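Local coordinates for particle-associated glycoside hydrolase (Acinetobacter phage Fri1, PDB 6C72), which depolymerises the capsular polysaccharide of its host Acinetobacter baumannii, as the tailspike of the phage, and so probably opens the way for virus entry, at residues Pro458-Thr463 against Gln467-Pro472; Ser539-Ala544 against Ser561-Ser566; Val548-Asp551 against Gly555-Tyr558. All blocks are in the same frame, centred on the assembly; numbering follows the deposited sequence.

Interaction 1: Pro458-Thr463 against Gln467-Pro472; sequences PVDRRT and QYRNLP
A three-membered salt-bridge network of Asp460, Arg462 and Arg469 lies in the linker between the parallel beta-helix of the tailspike body and its C-terminal antiparallel sheets. Arg469 reaches across from 467-472 and takes the carbonyl of Arg462 end-on. Its NH2 lies 2.7 Å from Arg462 O and its NH1 2.9 Å from the same Arg462 O. The oxygen sits in the guanidinium plane. NH1 uses a lone pair in the carbonyl plane, while NH2 comes from well above that plane. Thr465 OG1 also bonds Arg462 O. The Arg469 chain is bent at chi3 (-65°), and this turns the guanidinium back over the 458-463 backbone. One face lies over the chain there, with Arg461 CA above its centre. Arg469 CD packs against Asp460 O at 3.2 Å.

Asp460 OD1 makes an Asx turn, accepting from Arg462 N at 3.1 Å. Arg462 NE meets Asp460 OD1 from the opposite face of the carboxylate, at 2.7 Å and nearly straight (168°). Arg462 NH2 takes Asp460 OD2 at 3.0 Å. The side-on grip therefore uses one nitrogen for each oxygen and fixes the rotation of the carboxylate. The third link, Asp460 OD2 to Arg469 NH1, is a long salt bridge of 3.9 Å, with the Asp460 carboxylate and Arg469 guanidinium planes 59° apart. Two positive groups share one buried carboxylate, which would probably keep Asp460 ionised.

Asp460 OD2 also bonds Thr465 and Tyr468 OH of the second subunit, and that same hydroxyl bonds Arg469 NH1, carrying the network into the second subunit.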
# COMPACT_ATOMS: atom_id res chain seq x y z
N PRO A 458 2.65 11.23 -24.80
CA PRO A 458 2.87 11.65 -23.41
C PRO A 458 2.99 13.16 -23.33
O PRO A 458 3.60 13.80 -24.19
CB PRO A 458 4.19 10.96 -23.04
CG PRO A 458 4.29 9.79 -24.02
CD PRO A 458 3.68 10.29 -25.28
N VAL A 459 2.38 13.74 -22.30
CA VAL A 459 2.36 15.19 -22.12
C VAL A 459 2.19 15.47 -20.64
O VAL A 459 1.32 14.88 -19.98
CB VAL A 459 1.26 15.85 -22.97
CG1 VAL A 459 -0.10 15.20 -22.73
CG2 VAL A 459 1.19 17.34 -22.71
N ASP A 460 3.02 16.37 -20.10
CA ASP A 460 2.99 16.73 -18.69
C ASP A 460 2.15 17.99 -18.50
O ASP A 460 2.41 19.02 -19.13
CB ASP A 460 4.40 16.94 -18.15
CG ASP A 460 4.44 17.07 -16.63
OD1 ASP A 460 3.42 16.74 -15.96
OD2 ASP A 460 5.49 17.53 -16.11
N ARG A 461 1.13 17.90 -17.64
CA ARG A 461 0.27 19.03 -17.28
C ARG A 461 0.15 19.18 -15.77
O ARG A 461 -0.79 19.82 -15.27
CB ARG A 461 -1.11 18.87 -17.94
CG ARG A 461 -1.05 18.65 -19.47
CD ARG A 461 -2.41 18.71 -20.13
NE ARG A 461 -2.33 18.69 -21.59
CZ ARG A 461 -2.80 17.71 -22.37
NH1 ARG A 461 -3.39 16.65 -21.81
NH2 ARG A 461 -2.68 17.77 -23.69
N ARG A 462 1.07 18.58 -15.02
CA ARG A 462 0.98 18.62 -13.57
C ARG A 462 1.37 20.00 -13.04
O ARG A 462 2.22 20.70 -13.61
CB ARG A 462 1.88 17.55 -12.95
CG ARG A 462 1.42 16.11 -13.21
CD ARG A 462 2.52 15.13 -12.82
NE ARG A 462 3.70 15.38 -13.65
CZ ARG A 462 4.94 15.11 -13.29
NH1 ARG A 462 5.19 14.58 -12.09
NH2 ARG A 462 5.95 15.39 -14.12
N THR A 463 0.76 20.37 -11.92
CA THR A 463 1.01 21.67 -11.32
C THR A 463 2.44 21.78 -10.79
O THR A 463 3.06 22.84 -10.89
CB THR A 463 -0.01 21.94 -10.21
OG1 THR A 463 -1.34 21.92 -10.76
CG2 THR A 463 0.23 23.29 -9.57
N GLN A 467 6.11 25.42 -13.63
CA GLN A 467 7.13 26.45 -13.82
C GLN A 467 8.08 26.12 -14.96
O GLN A 467 8.78 27.01 -15.45
CB GLN A 467 7.93 26.65 -12.53
CG GLN A 467 8.85 25.50 -12.19
CD GLN A 467 9.33 25.54 -10.76
OE1 GLN A 467 8.52 25.39 -9.83
NE2 GLN A 467 10.63 25.73 -10.56
N TYR A 468 8.14 24.86 -15.40
CA TYR A 468 8.94 24.51 -16.57
C TYR A 468 8.18 24.71 -17.87
O TYR A 468 8.79 24.64 -18.94
CB TYR A 468 9.39 23.04 -16.46
CG TYR A 468 10.01 22.72 -15.12
CD1 TYR A 468 10.92 23.59 -14.52
CD2 TYR A 468 9.67 21.56 -14.44
CE1 TYR A 468 11.48 23.31 -13.28
CE2 TYR A 468 10.23 21.26 -13.22
CZ TYR A 468 11.13 22.13 -12.64
OH TYR A 468 11.68 21.82 -11.41
N ARG A 469 6.88 24.95 -17.82
CA ARG A 469 6.08 25.10 -19.02
C ARG A 469 5.68 26.54 -19.32
O ARG A 469 5.42 26.86 -20.48
CB ARG A 469 4.81 24.23 -18.93
CG ARG A 469 5.08 22.75 -18.65
CD ARG A 469 3.84 21.90 -18.85
NE ARG A 469 2.77 22.22 -17.90
CZ ARG A 469 2.68 21.74 -16.66
NH1 ARG A 469 3.61 20.92 -16.20
NH2 ARG A 469 1.67 22.09 -15.88
N ASN A 470 5.63 27.40 -18.33
CA ASN A 470 5.41 28.78 -18.68
C ASN A 470 6.68 29.35 -19.29
O ASN A 470 7.77 28.78 -19.16
CB ASN A 470 5.00 29.59 -17.44
CG ASN A 470 3.77 29.01 -16.73
OD1 ASN A 470 3.22 27.98 -17.15
ND2 ASN A 470 3.34 29.67 -15.65
N LEU A 471 6.54 30.44 -20.03
CA LEU A 471 7.72 31.23 -20.35
C LEU A 471 8.36 31.61 -19.02
O LEU A 471 7.66 32.09 -18.11
CB LEU A 471 7.37 32.48 -21.16
CG LEU A 471 7.09 32.39 -22.67
CD1 LEU A 471 6.73 33.77 -23.22
CD2 LEU A 471 8.27 31.79 -23.44
N PRO A 472 9.66 31.41 -18.85
CA PRO A 472 10.31 31.74 -17.58
C PRO A 472 10.55 33.24 -17.46
O PRO A 472 10.44 33.99 -18.43
CB PRO A 472 11.62 30.96 -17.66
CG PRO A 472 11.94 30.96 -19.14
CD PRO A 472 10.60 30.88 -19.86

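Interaction 2: Ser539-Ala544 against Ser561-Ser566; sequences STTITA and SGRTLS
Thr541 turns its OG1 beside the backbone N (chi1 -68°), and Arg563 CG stands beside its own backbone N, opposite the carbonyl carbon (chi1 -82°). These rotations bring the hydroxyl of Thr541 against the aliphatic part of the arginine. The contact joins two antiparallel sheets of the C-terminal domain. Thr541 begins strand 541-550, the outermost strand of one sheet within this chain. Arg563 belongs to the type II' beta-hairpin turn Ser561-Thr564, which links strands 556-561 and 564-569 of the other.

The turn is closed by paired backbone bonds. Ser561 N gives to Thr564 O at 3.0 Å, and Thr564 N gives to Ser561 O at 3.1 Å. Gly562 is the first of the two corner residues, and its positive phi (62°) is the one that this type of turn needs there. Its carbonyl oxygen approaches the methyl of Thr541, with Gly562 O 4.3 Å from Thr541 CG2.

The side chains of Thr541 and Arg563 cross at about a right angle. Contact is made by the methylenes of the arginine, not by its guanidinium. Arg563 NE bonds the carbonyl of Val505. Thr541 OG1 is likewise engaged elsewhere, in a hydrogen bond with Ser536 OG on the neighbouring strand 528-536. The meeting of the two residues is therefore one of van der Waals contact, though a polar oxygen takes part. Arg563 also packs on Ser536. On strand 541-550, Ile542 and Ala544 pack on the third subunit.

Thr541 CG2 lies 4.0 Å from Arg563 CG, while Thr541 OG1 sits 3.2 Å from both Arg563 CG and Arg563 CD.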
# COMPACT_ATOMS: atom_id res chain seq x y z
N SER A 539 35.56 48.81 -14.69
CA SER A 539 35.22 50.17 -14.29
C SER A 539 34.75 51.05 -15.44
O SER A 539 34.00 51.99 -15.22
CB SER A 539 36.43 50.83 -13.64
OG SER A 539 37.45 51.06 -14.61
N THR A 540 35.18 50.75 -16.67
CA THR A 540 34.97 51.64 -17.81
C THR A 540 33.93 51.07 -18.77
O THR A 540 33.86 49.86 -18.99
CB THR A 540 36.28 51.84 -18.56
OG1 THR A 540 37.26 52.29 -17.63
CG2 THR A 540 36.12 52.90 -19.64
N THR A 541 33.17 51.97 -19.41
CA THR A 541 32.01 51.60 -20.20
C THR A 541 31.98 52.35 -21.53
O THR A 541 32.22 53.56 -21.56
CB THR A 541 30.74 51.90 -19.41
OG1 THR A 541 30.66 51.00 -18.30
CG2 THR A 541 29.51 51.76 -20.27
N ILE A 542 31.71 51.62 -22.62
CA ILE A 542 31.46 52.20 -23.94
C ILE A 542 30.06 51.78 -24.38
O ILE A 542 29.63 50.65 -24.12
CB ILE A 542 32.51 51.74 -24.98
CG1 ILE A 542 33.92 52.07 -24.49
CG2 ILE A 542 32.28 52.44 -26.32
CD1 ILE A 542 35.00 51.79 -25.53
N THR A 543 29.34 52.70 -25.03
CA THR A 543 28.01 52.42 -25.54
C THR A 543 27.95 52.67 -27.05
O THR A 543 28.81 53.34 -27.63
CB THR A 543 26.92 53.29 -24.88
OG1 THR A 543 27.08 54.67 -25.25
CG2 THR A 543 26.96 53.16 -23.37
N ALA A 544 26.91 52.11 -27.67
CA ALA A 544 26.61 52.34 -29.08
C ALA A 544 25.12 52.09 -29.26
O ALA A 544 24.49 51.42 -28.44
CB ALA A 544 27.44 51.44 -30.01
N SER A 561 23.89 57.61 -18.54
CA SER A 561 24.70 58.30 -17.54
C SER A 561 25.56 57.21 -16.91
O SER A 561 25.10 56.49 -16.02
CB SER A 561 23.83 59.01 -16.52
OG SER A 561 24.63 59.57 -15.50
N GLY A 562 26.79 57.08 -17.38
CA GLY A 562 27.58 55.92 -17.00
C GLY A 562 26.89 54.66 -17.50
O GLY A 562 26.59 54.52 -18.69
N ARG A 563 26.58 53.75 -16.58
CA ARG A 563 25.96 52.48 -16.90
C ARG A 563 24.45 52.48 -16.66
O ARG A 563 23.82 51.42 -16.74
CB ARG A 563 26.63 51.37 -16.10
CG ARG A 563 27.92 50.88 -16.75
CD ARG A 563 28.91 50.35 -15.72
NE ARG A 563 28.24 49.54 -14.72
CZ ARG A 563 28.26 49.77 -13.42
NH1 ARG A 563 28.95 50.80 -12.92
NH2 ARG A 563 27.59 48.96 -12.62
N THR A 564 23.87 53.63 -16.34
CA THR A 564 22.44 53.75 -16.09
C THR A 564 21.73 54.30 -17.32
O THR A 564 22.04 55.40 -17.78
CB THR A 564 22.20 54.64 -14.88
OG1 THR A 564 22.75 54.00 -13.73
CG2 THR A 564 20.71 54.90 -14.66
N LEU A 565 20.74 53.56 -17.81
CA LEU A 565 19.97 53.94 -18.99
C LEU A 565 18.69 54.64 -18.58
O LEU A 565 17.98 54.18 -17.68
CB LEU A 565 19.64 52.71 -19.83
CG LEU A 565 18.64 52.95 -20.96
CD1 LEU A 565 19.17 53.94 -21.98
CD2 LEU A 565 18.29 51.62 -21.63
N SER A 566 18.38 55.76 -19.24
CA SER A 566 17.13 56.48 -19.06
C SER A 566 16.38 56.54 -20.38
O SER A 566 16.99 56.73 -21.44
CB SER A 566 17.37 57.89 -18.53
OG SER A 566 17.94 57.84 -17.24

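Interaction 3: Val548-Asp551 against Gly555-Tyr558; sequences VIND and GVKY
The amide of Asn550 is gripped at both ends, and its OD1 takes the shortest sound bond of the contact. Val556 N gives to Asn550 OD1 at 2.9 Å, nearly straight (163°) and tilted only slightly from the carbonyl plane. In return Asn550 ND2 gives to Val556 O at 3.1 Å, and here the donor lies in the carbonyl plane. One side chain thus satisfies both backbone polar groups of a single residue, much as a neighbouring strand would. ND2 has a second acceptor in Glu547 OE1. The paired bonds, with the one to Glu547, fix the rotation of the amide and settle which end is oxygen.

Gly555 lies directly beside this pair. Its CA is 3.3 Å from Asn550 OD1, too close for a side chain to point that way. Val556 CG1 packs on the same oxygen at 3.7 Å. Gly555 N itself makes a weak bond with Asp551 O at 2.7 Å, bent to 121°. It closes the short connection between the segments. Inside that turn Asp551 OD1 accepts from Leu553 N and Tyr554 N.

Val548 and Ile549 form a classic beta bulge opposite Tyr529, where strand 541-550, the outermost of its sheet within this chain, turns a corner. Asn550 then packs on Ala528 and Val530 of strand 528-536. Val556 lies near the beginning of strand 556-561 of the second sheet and also packs on Val530, while Tyr558 reaches Leu565 and Leu567 of strand 564-569.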
# COMPACT_ATOMS: atom_id res chain seq x y z
N VAL A 548 16.89 50.94 -35.69
CA VAL A 548 16.35 50.30 -36.89
C VAL A 548 15.04 50.96 -37.30
O VAL A 548 14.81 51.25 -38.48
CB VAL A 548 16.17 48.80 -36.63
CG1 VAL A 548 15.60 48.11 -37.86
CG2 VAL A 548 17.49 48.17 -36.22
N ILE A 549 14.16 51.17 -36.32
CA ILE A 549 12.91 51.90 -36.45
C ILE A 549 12.82 52.87 -35.28
O ILE A 549 13.05 52.48 -34.13
CB ILE A 549 11.69 50.95 -36.45
CG1 ILE A 549 11.63 50.12 -37.73
CG2 ILE A 549 10.38 51.70 -36.17
CD1 ILE A 549 10.58 49.05 -37.67
N ASN A 550 12.53 54.13 -35.56
CA ASN A 550 12.32 55.08 -34.46
C ASN A 550 11.50 56.24 -35.02
O ASN A 550 12.05 57.20 -35.57
CB ASN A 550 13.62 55.56 -33.86
CG ASN A 550 13.48 55.90 -32.38
OD1 ASN A 550 12.45 55.62 -31.77
ND2 ASN A 550 14.51 56.51 -31.81
N ASP A 551 10.20 56.12 -34.90
CA ASP A 551 9.32 57.13 -35.45
C ASP A 551 9.61 58.48 -34.79
O ASP A 551 9.70 58.57 -33.56
CB ASP A 551 7.88 56.69 -35.24
CG ASP A 551 6.89 57.51 -36.03
OD1 ASP A 551 6.61 58.65 -35.62
OD2 ASP A 551 6.44 57.03 -37.09
N GLY A 555 8.31 57.50 -31.48
CA GLY A 555 9.44 56.69 -31.07
C GLY A 555 9.85 56.91 -29.63
O GLY A 555 9.07 57.37 -28.78
N VAL A 556 11.11 56.59 -29.35
CA VAL A 556 11.65 56.55 -28.00
C VAL A 556 12.93 57.37 -27.96
O VAL A 556 13.63 57.49 -28.97
CB VAL A 556 11.91 55.09 -27.52
CG1 VAL A 556 13.04 54.46 -28.32
CG2 VAL A 556 12.20 55.04 -26.02
N LYS A 557 13.21 57.95 -26.80
CA LYS A 557 14.44 58.67 -26.54
C LYS A 557 15.21 57.94 -25.45
O LYS A 557 14.61 57.37 -24.53
CB LYS A 557 14.16 60.13 -26.13
CG LYS A 557 13.58 60.96 -27.25
CD LYS A 557 12.60 62.04 -26.77
CE LYS A 557 13.25 63.21 -26.04
NZ LYS A 557 12.33 64.42 -25.96
N TYR A 558 16.53 57.90 -25.58
CA TYR A 558 17.36 57.17 -24.63
C TYR A 558 18.57 58.02 -24.27
O TYR A 558 19.02 58.85 -25.06
CB TYR A 558 17.80 55.82 -25.20
CG TYR A 558 18.37 55.92 -26.59
CD1 TYR A 558 19.72 56.16 -26.79
CD2 TYR A 558 17.55 55.78 -27.71
CE1 TYR A 558 20.24 56.26 -28.04
CE2 TYR A 558 18.07 55.88 -28.97
CZ TYR A 558 19.42 56.13 -29.13
OH TYR A 558 19.95 56.24 -30.38

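How the interactions relate
The contacts follow the chain from the end of the beta-helix into the C-terminal domain. Interaction 1 comes first, in the linker between strands 448-450 and 475-478. Its centre is about 38 Å from that of interaction 2 and about 37 Å from that of interaction 3. The latter two have centres about 19 Å apart and share strand 541-550. Interaction 3 is nested inside the loop closed by interaction 2. They touch where Leu565 and Ser566 pack on Tyr558, in neighbouring strands. Together they join the two antiparallel sheets at separate points. Interactions 1 and 2 touch the third subunit, and 1 and 3 the second. All three lie near the subunit interfaces of the trimer.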